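Side-chain contacts in Cys-Gly metallodipeptidase DUG1 (Saccharomyces cerevisiae, PDB 4G1P), which hydrolyses the dipeptide Cys-Gly as a zinc- or manganese-dependent M20 metallopeptidase and serves as the catalytic component of the glutathione-degrading complex: residues A[21-26]-A[119-124]; A[280-285]-A[313-318]; A[343-348]-A[379-384]. One frame throughout, in Å; residues are numbered along the deposited sequence.

Contact 1. Residues A[21-26]-A[119-124]; sequences SRLTKA and FKLVID
Leu121 carries most of the apolar packing, presenting its CD2 methyl to Leu23 and Thr24 of the facing helix. CD2 lies 4.0 Å from Leu23 CG, the two leucine side chains crossing at about a right angle. The same methyl is 3.8 Å from Thr24 CA and 3.6 Å from Thr24 OG1, so it rests against the helix surface itself; a side chain as short as threonine's lets the methyl reach the helix backbone. Beside it, the CD1 end of Ile123 comes within 4.1 Å of Thr24 OG1 and also packs on Phe20. Leu121 leads into strand 122-124, an outer strand of a small three-stranded antiparallel sheet, and the contact seats this sheet edge on helix 16-28. The buried Leu23 also packs on Leu143 of helix 135-154.

The polar part is slight. Thr24 OG1, anti to the carbonyl carbon (chi1 -58°), is turned back along the helix and hydrogen-bonds to Phe20 O, which explains how a hydroxyl can sit among methyl groups. A water probably bridges the backbones, within 3.2 Å of Thr24 O, to which it may donate, while Leu121 N donates to it over a modelled 2.5 Å, short enough to make its position less sure.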
loop_
_atom_site.group_PDB
_atom_site.type_symbol
_atom_site.label_atom_id
_atom_site.label_comp_id
_atom_site.label_asym_id
_atom_site.label_seq_id
_atom_site.Cartn_x
_atom_site.Cartn_y
_atom_site.Cartn_z
ATOM N N SER A 21 14.611 8.437 32.319
ATOM C CA SER A 21 14.719 7.004 32.387
ATOM C C SER A 21 13.340 6.369 32.226
ATOM O O SER A 21 13.143 5.451 31.418
ATOM C CB SER A 21 15.353 6.605 33.711
ATOM O OG SER A 21 15.434 5.198 33.811
ATOM N N ARG A 22 12.383 6.869 32.992
ATOM C CA ARG A 22 11.025 6.372 32.915
ATOM C C ARG A 22 10.493 6.501 31.488
ATOM O O ARG A 22 9.890 5.569 30.958
ATOM C CB ARG A 22 10.141 7.125 33.896
ATOM C CG ARG A 22 8.669 6.952 33.630
ATOM C CD ARG A 22 7.845 7.774 34.603
ATOM N NE ARG A 22 7.796 7.153 35.921
ATOM C CZ ARG A 22 7.632 7.815 37.058
ATOM N NH1 ARG A 22 7.500 9.136 37.059
ATOM N NH2 ARG A 22 7.598 7.147 38.197
ATOM N N LEU A 23 10.753 7.640 30.857
ATOM C CA LEU A 23 10.231 7.902 29.528
ATOM C C LEU A 23 10.915 7.008 28.481
ATOM O O LEU A 23 10.320 6.645 27.480
ATOM C CB LEU A 23 10.381 9.378 29.185
ATOM C CG LEU A 23 9.878 9.825 27.819
ATOM C CD1 LEU A 23 8.406 9.526 27.666
ATOM C CD2 LEU A 23 10.145 11.302 27.625
ATOM N N THR A 24 12.156 6.622 28.735
ATOM C CA THR A 24 12.869 5.779 27.785
ATOM C C THR A 24 12.271 4.384 27.745
ATOM O O THR A 24 12.085 3.822 26.664
ATOM C CB THR A 24 14.361 5.656 28.120
ATOM O OG1 THR A 24 14.960 6.957 28.148
ATOM C CG2 THR A 24 15.053 4.800 27.092
ATOM N N LYS A 25 11.982 3.833 28.923
ATOM C CA LYS A 25 11.447 2.480 29.021
ATOM C C LYS A 25 10.108 2.385 28.324
ATOM O O LYS A 25 9.855 1.445 27.563
ATOM C CB LYS A 25 11.288 2.059 30.476
ATOM C CG LYS A 25 12.588 1.692 31.159
ATOM C CD LYS A 25 12.447 1.700 32.675
ATOM C CE LYS A 25 13.780 1.438 33.341
ATOM N NZ LYS A 25 14.874 1.977 32.479
ATOM N N ALA A 26 9.265 3.378 28.590
ATOM C CA ALA A 26 7.936 3.475 28.008
ATOM C C ALA A 26 7.971 3.516 26.478
ATOM O O ALA A 26 7.258 2.780 25.801
ATOM C CB ALA A 26 7.229 4.709 28.552
ATOM N N PHE A 119 11.608 3.435 17.982
ATOM C CA PHE A 119 11.360 2.965 19.346
ATOM C C PHE A 119 12.606 2.874 20.197
ATOM O O PHE A 119 12.613 2.192 21.203
ATOM C CB PHE A 119 10.573 1.654 19.369
ATOM C CG PHE A 119 9.259 1.741 18.656
ATOM C CD1 PHE A 119 8.134 2.222 19.305
ATOM C CD2 PHE A 119 9.155 1.385 17.326
ATOM C CE1 PHE A 119 6.927 2.318 18.648
ATOM C CE2 PHE A 119 7.953 1.481 16.664
ATOM C CZ PHE A 119 6.835 1.944 17.327
ATOM N N LYS A 120 13.662 3.555 19.788
ATOM C CA LYS A 120 14.766 3.805 20.691
ATOM C C LYS A 120 14.739 5.293 20.960
ATOM O O LYS A 120 15.049 6.083 20.082
ATOM C CB LYS A 120 16.108 3.403 20.071
ATOM C CG LYS A 120 16.208 1.941 19.652
ATOM C CD LYS A 120 15.939 0.978 20.815
ATOM C CE LYS A 120 17.198 0.692 21.632
ATOM N NZ LYS A 120 16.900 0.042 22.943
ATOM N N LEU A 121 14.346 5.683 22.162
ATOM C CA LEU A 121 14.255 7.097 22.493
ATOM C C LEU A 121 15.641 7.747 22.539
ATOM O O LEU A 121 16.449 7.428 23.402
ATOM C CB LEU A 121 13.551 7.295 23.842
ATOM C CG LEU A 121 13.436 8.771 24.219
ATOM C CD1 LEU A 121 12.332 9.420 23.382
ATOM C CD2 LEU A 121 13.206 8.957 25.703
ATOM N N VAL A 122 15.910 8.658 21.615
ATOM C CA VAL A 122 17.159 9.389 21.624
ATOM C C VAL A 122 16.970 10.726 22.314
ATOM O O VAL A 122 16.171 11.553 21.864
ATOM C CB VAL A 122 17.644 9.671 20.201
ATOM C CG1 VAL A 122 18.788 10.698 20.218
ATOM C CG2 VAL A 122 18.060 8.376 19.524
ATOM N N ILE A 123 17.712 10.937 23.400
ATOM C CA ILE A 123 17.612 12.161 24.186
ATOM C C ILE A 123 18.863 13.007 24.002
ATOM O O ILE A 123 19.941 12.602 24.396
ATOM C CB ILE A 123 17.471 11.846 25.693
ATOM C CG1 ILE A 123 16.195 11.051 25.952
ATOM C CG2 ILE A 123 17.521 13.133 26.527
ATOM C CD1 ILE A 123 15.847 10.898 27.412
ATOM N N ASP A 124 18.719 14.183 23.409
ATOM C CA ASP A 124 19.864 15.054 23.175
ATOM C C ASP A 124 19.704 16.338 23.980
ATOM O O ASP A 124 19.026 17.267 23.539
ATOM C CB ASP A 124 19.988 15.376 21.683
ATOM C CG ASP A 124 21.193 16.257 21.357
ATOM O OD1 ASP A 124 21.881 16.740 22.285
ATOM O OD2 ASP A 124 21.453 16.471 20.150
HETATM O O HOH W 1 13.752 3.957 23.932
#

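Contact 2. Residues A[280-285]-A[313-318]; sequences ALYKDI and RWRYPS
Tyr282 and Trp314 pack two helix ends, those of 276-281 and 306-314, against the β-sheet of what is probably the C-terminal lid domain, with Ile285 and Arg315 beside them. The aromatic pair forms the middle. The Tyr282 and Trp314 side chains run alongside one another, pointing opposite ways, with CE1 of the tyrosine 3.9 Å from CE3 of the tryptophan. The ring planes stand at 55° with the centroids of the tyrosine ring and the tryptophan six-membered ring 5.9 Å apart, an oblique meeting in which the tyrosine comes to the edge of the indole. Ile285 extends the patch: its CD1 reaches the outer edge of the indole, in plane with it, and lies 3.7 Å from both Trp314 CZ3 and CH2. The longer branch of isoleucine, ending in a methyl, suits such an edge. Trp314 also packs on Thr417 and Arg418 of strand 415-419, and Tyr282 on Tyr213 of strand 210-226.

Arg315 contributes aliphatic carbon first, its CG lying 3.8 Å from Tyr282 OH. With chi1 at 61°, which tucks CG in over the backbone, and further bends at chi2 and chi3, the chain folds over Tyr316, where CD sits 3.9 Å above the ring centre. Its guanidinium then reaches back to helix 276-281: NE forms a salt bridge with Glu278 OE2, and NH2 bonds to Ala272 O. Because Tyr282 OH hydrogen-bonds to that same carboxylate oxygen, the glutamate satisfies polar groups of both buried residues, and the nearby arginine charge would probably favour its ionised form.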
loop_
_atom_site.group_PDB
_atom_site.type_symbol
_atom_site.label_atom_id
_atom_site.label_comp_id
_atom_site.label_asym_id
_atom_site.label_seq_id
_atom_site.Cartn_x
_atom_site.Cartn_y
_atom_site.Cartn_z
ATOM N N ALA A 280 -13.843 37.408 17.837
ATOM C CA ALA A 280 -13.042 38.157 18.801
ATOM C C ALA A 280 -11.816 37.367 19.221
ATOM O O ALA A 280 -10.687 37.854 19.140
ATOM C CB ALA A 280 -13.869 38.511 20.024
ATOM N N LEU A 281 -12.049 36.133 19.659
ATOM C CA LEU A 281 -10.979 35.258 20.127
ATOM C C LEU A 281 -9.893 34.970 19.087
ATOM O O LEU A 281 -8.779 34.597 19.457
ATOM C CB LEU A 281 -11.559 33.948 20.648
ATOM C CG LEU A 281 -12.566 34.101 21.783
ATOM C CD1 LEU A 281 -13.540 32.947 21.773
ATOM C CD2 LEU A 281 -11.855 34.171 23.117
ATOM N N TYR A 282 -10.227 35.131 17.829
ATOM C CA TYR A 282 -9.341 34.731 16.783
ATOM C C TYR A 282 -8.334 35.787 16.529
ATOM O O TYR A 282 -7.385 35.588 15.825
ATOM C CB TYR A 282 -10.076 34.387 15.499
ATOM C CG TYR A 282 -10.906 33.154 15.572
ATOM C CD1 TYR A 282 -10.682 32.204 16.524
ATOM C CD2 TYR A 282 -11.923 32.959 14.711
ATOM C CE1 TYR A 282 -11.447 31.095 16.598
ATOM C CE2 TYR A 282 -12.668 31.837 14.776
ATOM C CZ TYR A 282 -12.426 30.925 15.721
ATOM O OH TYR A 282 -13.202 29.847 15.754
ATOM N N LYS A 283 -8.517 36.930 17.117
ATOM C CA LYS A 283 -7.611 37.971 16.787
ATOM C C LYS A 283 -6.721 38.072 17.972
ATOM O O LYS A 283 -7.083 37.717 19.059
ATOM C CB LYS A 283 -8.343 39.181 16.261
ATOM C CG LYS A 283 -7.470 39.951 15.320
ATOM C CD LYS A 283 -6.077 39.345 15.288
ATOM C CE LYS A 283 -5.040 40.380 14.850
ATOM N NZ LYS A 283 -5.583 41.772 14.757
ATOM N N ASP A 284 -5.529 38.543 17.719
ATOM C CA ASP A 284 -4.510 38.578 18.710
ATOM C C ASP A 284 -3.786 37.304 18.836
ATOM O O ASP A 284 -3.024 37.124 19.737
ATOM C CB ASP A 284 -5.172 38.705 20.056
ATOM C CG ASP A 284 -5.245 40.100 20.497
ATOM O OD1 ASP A 284 -4.362 40.859 20.115
ATOM O OD2 ASP A 284 -6.202 40.475 21.172
ATOM N N ILE A 285 -3.942 36.448 17.873
ATOM C CA ILE A 285 -3.305 35.178 17.948
ATOM C C ILE A 285 -2.026 35.538 17.274
ATOM O O ILE A 285 -1.978 36.456 16.525
ATOM C CB ILE A 285 -4.173 34.007 17.506
ATOM C CG1 ILE A 285 -5.035 33.584 18.658
ATOM C CG2 ILE A 285 -3.325 32.842 17.066
ATOM C CD1 ILE A 285 -6.249 32.858 18.223
ATOM N N ARG A 313 -8.031 25.608 9.727
ATOM C CA ARG A 313 -7.593 24.562 10.658
ATOM C C ARG A 313 -8.614 24.301 11.753
ATOM O O ARG A 313 -8.716 23.184 12.234
ATOM C CB ARG A 313 -6.302 24.931 11.374
ATOM C CG ARG A 313 -5.140 25.228 10.494
ATOM C CD ARG A 313 -4.042 25.856 11.326
ATOM N NE ARG A 313 -3.407 24.870 12.187
ATOM C CZ ARG A 313 -2.100 24.667 12.224
ATOM N NH1 ARG A 313 -1.309 25.400 11.461
ATOM N NH2 ARG A 313 -1.586 23.746 13.028
ATOM N N TRP A 314 -9.344 25.332 12.173
ATOM C CA TRP A 314 -10.114 25.234 13.420
ATOM C C TRP A 314 -11.623 25.051 13.301
ATOM O O TRP A 314 -12.217 24.327 14.098
ATOM C CB TRP A 314 -9.842 26.436 14.325
ATOM C CG TRP A 314 -8.440 26.527 14.827
ATOM C CD1 TRP A 314 -7.479 25.565 14.754
ATOM C CD2 TRP A 314 -7.832 27.659 15.469
ATOM N NE1 TRP A 314 -6.312 26.028 15.303
ATOM C CE2 TRP A 314 -6.501 27.309 15.755
ATOM C CE3 TRP A 314 -8.289 28.938 15.829
ATOM C CZ2 TRP A 314 -5.617 28.185 16.393
ATOM C CZ3 TRP A 314 -7.411 29.809 16.454
ATOM C CH2 TRP A 314 -6.091 29.428 16.730
ATOM N N ARG A 315 -12.258 25.723 12.345
ATOM C CA ARG A 315 -13.718 25.815 12.393
ATOM C C ARG A 315 -14.430 25.584 11.072
ATOM O O ARG A 315 -15.649 25.605 11.030
ATOM C CB ARG A 315 -14.165 27.143 13.026
ATOM C CG ARG A 315 -13.711 28.382 12.278
ATOM C CD ARG A 315 -14.846 28.962 11.456
ATOM N NE ARG A 315 -16.034 29.161 12.270
ATOM C CZ ARG A 315 -17.272 28.914 11.856
ATOM N NH1 ARG A 315 -17.479 28.470 10.624
ATOM N NH2 ARG A 315 -18.307 29.114 12.668
ATOM N N TYR A 316 -13.672 25.361 10.006
ATOM C CA TYR A 316 -14.246 24.851 8.754
ATOM C C TYR A 316 -13.836 23.396 8.590
ATOM O O TYR A 316 -12.717 23.037 8.935
ATOM C CB TYR A 316 -13.780 25.682 7.553
ATOM C CG TYR A 316 -14.382 27.073 7.527
ATOM C CD1 TYR A 316 -15.731 27.267 7.802
ATOM C CD2 TYR A 316 -13.605 28.190 7.252
ATOM C CE1 TYR A 316 -16.294 28.532 7.783
ATOM C CE2 TYR A 316 -14.162 29.457 7.237
ATOM C CZ TYR A 316 -15.510 29.619 7.502
ATOM O OH TYR A 316 -16.081 30.874 7.491
ATOM N N PRO A 317 -14.740 22.550 8.081
ATOM C CA PRO A 317 -14.411 21.129 7.922
ATOM C C PRO A 317 -13.305 20.909 6.907
ATOM O O PRO A 317 -12.963 21.820 6.154
ATOM C CB PRO A 317 -15.724 20.511 7.420
ATOM C CG PRO A 317 -16.473 21.635 6.821
ATOM C CD PRO A 317 -16.093 22.866 7.598
ATOM N N SER A 318 -12.729 19.713 6.902
ATOM C CA SER A 318 -11.750 19.356 5.877
ATOM C C SER A 318 -11.909 17.898 5.475
ATOM O O SER A 318 -12.474 17.097 6.220
ATOM C CB SER A 318 -10.327 19.624 6.361
ATOM O OG SER A 318 -10.058 18.899 7.544
#

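Contact 3. Residues A[343-348]-A[379-384]; sequences GKFSIR and CRTELI. With CYS (cysteine), chain E.
Lys344 begins the contact by laying its aliphatic chain near Ile384, with CD 4.3 Å from the isoleucine CD1. A double bend, with both chi1 (-53°) and chi2 near -60°, brings the methylenes there, while the ammonium group goes to a salt bridge with Glu325 and a hydrogen bond to Gly332 O of the second subunit. A long residue, oily along its length and charged at its end, suits this place beside the dimer partner, whose Gly332 also packs on Ile384.

Phe345 serves the other face of the sheet. Its CZ approaches Thr381 CG2 at 4.3 Å, obliquely to the ring, while Val362 of helix 355-371 covers the same phenylalanine. The Thr381 hydroxyl is bonded to that of Thr223, so its methyl is the part given to the ring.

Strands 340-349 and 378-391 are not sheet neighbours: strand 210-226 runs between them, antiparallel to both. The side chains therefore meet across an intervening strand, and the packing is light, burying only 97 Å². This sheet, with helix 355-371 on it, probably belongs to the C-terminal lid, the dimerisation domain of M20 enzymes.

Ser346 hydrogen-bonds through OG to His322 NE2 of strand 318-325. Arg348 belongs to the pocket of the bound cysteine. Its NH1 donates to the cysteine O at 2.9 Å, nearly straight at 168°, and the ligand lies at the guanidinium edge, near its plane. NH2 is held by Ser234 OG of the second subunit, helping to fix the rotation of the flat group, and Ser422 adds a weak bond to NH1. An alanine here would remove the guanidinium, and would probably leave the cysteine O without this donor and Ser234 of the second subunit without its mate.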
loop_
_atom_site.group_PDB
_atom_site.type_symbol
_atom_site.label_atom_id
_atom_site.label_comp_id
_atom_site.label_asym_id
_atom_site.label_seq_id
_atom_site.Cartn_x
_atom_site.Cartn_y
_atom_site.Cartn_z
ATOM N N GLY A 343 -10.733 2.569 -0.514
ATOM C CA GLY A 343 -10.237 3.934 -0.501
ATOM C C GLY A 343 -10.419 4.562 0.875
ATOM O O GLY A 343 -11.518 4.532 1.432
ATOM N N LYS A 344 -9.341 5.118 1.420
ATOM C CA LYS A 344 -9.369 5.683 2.768
ATOM C C LYS A 344 -9.455 7.213 2.747
ATOM O O LYS A 344 -8.650 7.890 2.105
ATOM C CB LYS A 344 -8.135 5.227 3.553
ATOM C CG LYS A 344 -7.927 3.708 3.567
ATOM C CD LYS A 344 -9.051 3.012 4.306
ATOM C CE LYS A 344 -8.906 1.508 4.289
ATOM N NZ LYS A 344 -7.641 1.070 4.890
ATOM N N PHE A 345 -10.448 7.756 3.439
ATOM C CA PHE A 345 -10.588 9.213 3.563
ATOM C C PHE A 345 -11.356 9.619 4.832
ATOM O O PHE A 345 -12.273 8.928 5.292
ATOM C CB PHE A 345 -11.255 9.813 2.315
ATOM C CG PHE A 345 -12.696 9.429 2.156
ATOM C CD1 PHE A 345 -13.047 8.203 1.624
ATOM C CD2 PHE A 345 -13.703 10.291 2.538
ATOM C CE1 PHE A 345 -14.373 7.848 1.474
ATOM C CE2 PHE A 345 -15.034 9.939 2.397
ATOM C CZ PHE A 345 -15.367 8.718 1.860
ATOM N N SER A 346 -10.979 10.747 5.405
ATOM C CA SER A 346 -11.671 11.223 6.599
ATOM C C SER A 346 -12.110 12.684 6.497
ATOM O O SER A 346 -11.550 13.483 5.723
ATOM C CB SER A 346 -10.813 11.003 7.838
ATOM O OG SER A 346 -9.552 11.606 7.665
ATOM N N ILE A 347 -13.133 13.018 7.274
ATOM C CA ILE A 347 -13.612 14.383 7.353
ATOM C C ILE A 347 -13.458 14.915 8.775
ATOM O O ILE A 347 -13.870 14.274 9.750
ATOM C CB ILE A 347 -15.074 14.492 6.907
ATOM C CG1 ILE A 347 -15.232 13.969 5.463
ATOM C CG2 ILE A 347 -15.542 15.927 7.018
ATOM C CD1 ILE A 347 -16.675 13.912 4.950
ATOM N N ARG A 348 -12.828 16.077 8.892
ATOM C CA ARG A 348 -12.746 16.763 10.172
ATOM C C ARG A 348 -14.026 17.548 10.393
ATOM O O ARG A 348 -14.357 18.438 9.619
ATOM C CB ARG A 348 -11.531 17.687 10.208
ATOM C CG ARG A 348 -10.189 16.947 10.134
ATOM C CD ARG A 348 -9.885 16.159 11.397
ATOM N NE ARG A 348 -8.737 15.284 11.202
ATOM C CZ ARG A 348 -8.152 14.558 12.156
ATOM N NH1 ARG A 348 -8.570 14.617 13.421
ATOM N NH2 ARG A 348 -7.117 13.784 11.838
ATOM N N CYS A 379 -19.999 -1.699 -5.075
ATOM C CA CYS A 379 -19.465 -0.551 -4.349
ATOM C C CYS A 379 -20.320 -0.161 -3.164
ATOM O O CYS A 379 -21.552 -0.235 -3.202
ATOM C CB CYS A 379 -19.280 0.671 -5.264
ATOM S SG CYS A 379 -18.512 2.131 -4.434
ATOM N N ARG A 380 -19.644 0.269 -2.111
ATOM C CA ARG A 380 -20.306 0.769 -0.927
ATOM C C ARG A 380 -19.295 1.490 -0.046
ATOM O O ARG A 380 -18.092 1.186 -0.071
ATOM C CB ARG A 380 -20.968 -0.366 -0.161
ATOM C CG ARG A 380 -20.025 -1.250 0.567
ATOM C CD ARG A 380 -20.773 -2.382 1.202
ATOM N NE ARG A 380 -19.861 -3.333 1.818
ATOM C CZ ARG A 380 -19.319 -3.165 3.021
ATOM N NH1 ARG A 380 -19.597 -2.071 3.727
ATOM N NH2 ARG A 380 -18.495 -4.086 3.518
ATOM N N THR A 381 -19.786 2.457 0.722
ATOM C CA THR A 381 -18.933 3.265 1.563
ATOM C C THR A 381 -19.340 3.111 3.015
ATOM O O THR A 381 -20.514 3.230 3.362
ATOM C CB THR A 381 -18.966 4.735 1.121
ATOM O OG1 THR A 381 -18.262 4.855 -0.118
ATOM C CG2 THR A 381 -18.299 5.648 2.144
ATOM N N GLU A 382 -18.372 2.819 3.871
ATOM C CA GLU A 382 -18.701 2.607 5.263
ATOM C C GLU A 382 -17.829 3.405 6.221
ATOM O O GLU A 382 -16.709 3.809 5.900
ATOM C CB GLU A 382 -18.694 1.119 5.596
ATOM C CG GLU A 382 -17.348 0.534 5.914
ATOM C CD GLU A 382 -17.399 -0.984 5.945
ATOM O OE1 GLU A 382 -18.439 -1.538 5.533
ATOM O OE2 GLU A 382 -16.413 -1.619 6.377
ATOM N N LEU A 383 -18.380 3.656 7.397
ATOM C CA LEU A 383 -17.703 4.441 8.400
ATOM C C LEU A 383 -16.788 3.506 9.175
ATOM O O LEU A 383 -17.194 2.417 9.564
ATOM C CB LEU A 383 -18.748 5.093 9.315
ATOM C CG LEU A 383 -18.287 5.830 10.580
ATOM C CD1 LEU A 383 -17.680 7.161 10.230
ATOM C CD2 LEU A 383 -19.440 5.992 11.555
ATOM N N ILE A 384 -15.545 3.913 9.385
ATOM C CA ILE A 384 -14.653 3.096 10.196
ATOM C C ILE A 384 -14.696 3.522 11.660
ATOM O O ILE A 384 -14.831 2.685 12.547
ATOM C CB ILE A 384 -13.210 3.131 9.701
ATOM C CG1 ILE A 384 -13.135 2.594 8.267
ATOM C CG2 ILE A 384 -12.334 2.348 10.669
ATOM C CD1 ILE A 384 -11.780 2.743 7.596
HETATM N N CYS E . -5.496 10.643 15.827
HETATM C CA CYS E . -6.587 10.653 14.873
HETATM C C CYS E . -6.805 12.087 14.382
HETATM O O CYS E . -6.998 13.006 15.177
HETATM C CB CYS E . -7.854 10.057 15.490
HETATM S SG CYS E . -9.232 9.969 14.388
#

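Contact 1 lies on one side of the chain's centre and contacts 2 and 3 on the other, their centres about 35 and 36 Å from that of contact 1. Contacts 2 and 3 are joined directly: Ser318 O and Arg348 N, 2.9 Å apart, probably hydrogen-bond between adjacent strands, and both contacts touch the second subunit. The three stand at different distances from the active site. The side chain of Leu23 in contact 1 is about 11 Å from that of the zinc ligand Asp137, while contact 2 is structural packing away from the site, its Trp314 side chain about 13 Å from the bound cysteine. Contact 3 reaches the cysteine itself through Arg348, on the strand adjoining the one entered from contact 2.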